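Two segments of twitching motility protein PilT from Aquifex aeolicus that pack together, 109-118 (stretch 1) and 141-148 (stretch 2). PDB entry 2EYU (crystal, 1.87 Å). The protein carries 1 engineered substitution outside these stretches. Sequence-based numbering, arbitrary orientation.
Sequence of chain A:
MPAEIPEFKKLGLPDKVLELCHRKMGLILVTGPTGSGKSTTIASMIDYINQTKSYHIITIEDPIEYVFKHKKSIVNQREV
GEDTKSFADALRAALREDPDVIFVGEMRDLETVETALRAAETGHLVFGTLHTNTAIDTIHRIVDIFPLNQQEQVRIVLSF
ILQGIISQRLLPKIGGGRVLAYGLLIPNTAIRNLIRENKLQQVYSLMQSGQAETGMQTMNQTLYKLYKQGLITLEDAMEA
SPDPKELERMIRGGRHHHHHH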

# COMPACT_ATOMS: atom_id res chain seq x y z
N ASP A 109 13.98 2.79 -7.47
CA ASP A 109 15.25 3.44 -7.21
C ASP A 109 15.40 4.01 -5.80
O ASP A 109 14.46 4.43 -5.14
CB ASP A 109 15.44 4.61 -8.20
CG ASP A 109 15.94 4.14 -9.55
OD1 ASP A 109 15.41 4.62 -10.58
OD2 ASP A 109 16.86 3.29 -9.55
N LEU A 110 16.67 4.00 -5.42
CA LEU A 110 17.11 4.66 -4.20
C LEU A 110 16.68 6.12 -4.18
O LEU A 110 16.11 6.64 -3.22
CB LEU A 110 18.63 4.51 -4.11
CG LEU A 110 19.21 4.75 -2.71
CD1 LEU A 110 18.25 4.15 -1.69
CD2 LEU A 110 20.62 4.19 -2.60
N GLU A 111 16.96 6.83 -5.28
CA GLU A 111 16.66 8.26 -5.27
C GLU A 111 15.18 8.53 -5.06
O GLU A 111 14.83 9.47 -4.33
CB GLU A 111 17.16 8.92 -6.56
CG GLU A 111 18.57 8.49 -6.94
CD GLU A 111 18.74 8.23 -8.42
OE1 GLU A 111 18.83 9.21 -9.20
OE2 GLU A 111 18.78 7.04 -8.82
N THR A 112 14.31 7.76 -5.70
CA THR A 112 12.87 7.96 -5.63
C THR A 112 12.39 7.69 -4.21
O THR A 112 11.65 8.45 -3.60
CB THR A 112 12.07 6.98 -6.52
OG1 THR A 112 12.40 7.19 -7.89
CG2 THR A 112 10.58 7.25 -6.34
N VAL A 113 12.84 6.53 -3.74
CA VAL A 113 12.50 6.09 -2.40
C VAL A 113 12.93 7.09 -1.33
O VAL A 113 12.19 7.40 -0.39
CB VAL A 113 13.21 4.76 -2.10
CG1 VAL A 113 12.90 4.37 -0.66
CG2 VAL A 113 12.78 3.66 -3.04
N GLU A 114 14.16 7.59 -1.45
CA GLU A 114 14.65 8.57 -0.48
C GLU A 114 13.83 9.84 -0.59
O GLU A 114 13.45 10.51 0.38
CB GLU A 114 16.13 8.89 -0.69
CG GLU A 114 16.92 9.07 0.59
CD GLU A 114 16.32 10.07 1.56
OE1 GLU A 114 15.39 9.72 2.32
OE2 GLU A 114 16.79 11.23 1.58
N THR A 115 13.48 10.23 -1.81
CA THR A 115 12.67 11.45 -1.85
C THR A 115 11.29 11.17 -1.27
O THR A 115 10.73 12.02 -0.57
CB THR A 115 12.54 12.05 -3.26
OG1 THR A 115 13.83 12.23 -3.84
CG2 THR A 115 11.91 13.43 -3.17
N ALA A 116 10.72 10.00 -1.54
CA ALA A 116 9.41 9.70 -0.99
C ALA A 116 9.39 9.81 0.54
O ALA A 116 8.41 10.31 1.07
CB ALA A 116 8.96 8.28 -1.32
N LEU A 117 10.42 9.29 1.18
CA LEU A 117 10.55 9.30 2.63
C LEU A 117 10.61 10.72 3.16
O LEU A 117 10.08 11.06 4.21
CB LEU A 117 11.80 8.57 3.10
CG LEU A 117 11.80 7.06 3.24
CD1 LEU A 117 12.87 6.41 2.35
CD2 LEU A 117 12.05 6.65 4.68
N ARG A 118 11.31 11.60 2.42
CA ARG A 118 11.40 12.95 3.01
C ARG A 118 10.05 13.64 2.85
O ARG A 118 9.59 14.31 3.78
CB ARG A 118 12.54 13.76 2.41
CG ARG A 118 13.92 13.30 2.88
CD ARG A 118 14.48 14.18 3.99
NE ARG A 118 14.69 13.42 5.23
CZ ARG A 118 15.72 12.61 5.42
NH1 ARG A 118 15.86 11.95 6.56
NH2 ARG A 118 16.61 12.45 4.44
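Stretch 2, residues 141-148: RIVDIFPL

Packing of residues 141-148 against the helix 110-118 of PilT. Stretch 2 enters as the last part of a helix, where Phe146 N donates a hydrogen bond to Val143 O (3.0 Å), and then opens into an extended chain at Phe146 and Pro147 (psi 156° and 143°). The nearest CA pairs come in opposite order along the two stretches, but the segments cross steeply and are not antiparallel: Leu110 lies nearest Ile145 (CA to CA 6.5 Å) and Val113 nearest Ile142 (CA to CA 7.5 Å). The contact is apolar, without a hydrogen bond between the stretches, and buries 324 Å² in all. Its main bump is the Phe146 ring (chi1 m); the CA-to-CB bond of Phe146 points sideways to stretch 1, but the end of the side chain comes nearer, into a hollow formed by Leu110, Val113, Glu114 and Leu117. Leu110 CD1 covers one ring face, 3.3 Å from the Phe146 ring centroid and 13° off the normal, a CH-pi contact. At the ring edge, Val113 CG1 lies 3.6 Å from Phe146 CE1, and Glu114 CG 3.8 Å from Phe146 CE2; Leu117 CD1 approaches Phe146 CZ obliquely at 3.9 Å. Val113, pointing toward stretch 2, also meets Ile145 (CG2 to Ile145 CD1, 3.8 Å) and, more loosely, Ile142 (CG1 to Ile142 CD1, 4.4 Å). Leu110 CD2 rests 4.1 Å from Pro147 CD.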

# COMPACT_ATOMS: atom_id res chain seq x y z
N ARG A 141 12.16 -4.68 1.22
CA ARG A 141 12.56 -4.05 -0.04
C ARG A 141 12.88 -2.59 0.17
O ARG A 141 13.86 -2.04 -0.35
CB ARG A 141 11.44 -4.19 -1.08
CG ARG A 141 11.62 -3.32 -2.31
CD ARG A 141 12.12 -4.07 -3.52
NE ARG A 141 11.39 -5.27 -3.86
CZ ARG A 141 10.66 -5.54 -4.93
NH1 ARG A 141 10.49 -4.65 -5.89
NH2 ARG A 141 10.06 -6.73 -5.04
N ILE A 142 12.02 -1.92 0.95
CA ILE A 142 12.23 -0.50 1.18
C ILE A 142 13.57 -0.30 1.88
O ILE A 142 14.39 0.49 1.44
CB ILE A 142 11.11 0.14 2.00
CG1 ILE A 142 9.81 0.33 1.21
CG2 ILE A 142 11.58 1.47 2.58
CD1 ILE A 142 10.08 1.05 -0.10
N VAL A 143 13.82 -1.04 2.97
CA VAL A 143 15.05 -0.80 3.71
C VAL A 143 16.30 -1.28 2.97
O VAL A 143 17.31 -0.57 2.91
CB VAL A 143 14.97 -1.53 5.07
CG1 VAL A 143 16.34 -1.53 5.74
CG2 VAL A 143 13.91 -0.86 5.92
N ASP A 144 16.23 -2.48 2.42
CA ASP A 144 17.37 -3.19 1.86
C ASP A 144 17.92 -2.51 0.62
O ASP A 144 19.03 -2.68 0.14
CB ASP A 144 16.98 -4.63 1.49
CG ASP A 144 17.31 -5.63 2.57
OD1 ASP A 144 16.53 -5.71 3.55
OD2 ASP A 144 18.32 -6.34 2.42
N ILE A 145 17.07 -1.67 0.02
CA ILE A 145 17.63 -1.04 -1.20
C ILE A 145 18.72 -0.06 -0.79
O ILE A 145 19.55 0.28 -1.61
CB ILE A 145 16.52 -0.40 -2.01
CG1 ILE A 145 15.75 0.70 -1.28
CG2 ILE A 145 15.56 -1.49 -2.50
CD1 ILE A 145 14.25 0.54 -1.36
N PHE A 146 18.71 0.37 0.47
CA PHE A 146 19.70 1.31 1.00
C PHE A 146 21.04 0.69 1.38
O PHE A 146 21.13 -0.50 1.65
CB PHE A 146 19.10 1.98 2.25
CG PHE A 146 18.12 3.07 1.84
CD1 PHE A 146 16.80 2.77 1.60
CD2 PHE A 146 18.53 4.38 1.69
CE1 PHE A 146 15.91 3.75 1.22
CE2 PHE A 146 17.64 5.37 1.32
CZ PHE A 146 16.33 5.05 1.08
N PRO A 147 22.11 1.48 1.41
CA PRO A 147 23.39 0.93 1.87
C PRO A 147 23.31 0.59 3.36
O PRO A 147 22.64 1.32 4.10
CB PRO A 147 24.40 2.06 1.64
CG PRO A 147 23.71 3.07 0.81
CD PRO A 147 22.22 2.87 0.97
N LEU A 148 23.96 -0.50 3.71
CA LEU A 148 23.99 -1.16 4.99
C LEU A 148 23.96 -0.11 6.12
O LEU A 148 23.07 -0.15 6.96
CB LEU A 148 25.22 -2.05 5.13
CG LEU A 148 24.99 -3.54 5.27
CD1 LEU A 148 25.29 -4.26 3.96
CD2 LEU A 148 25.82 -4.13 6.40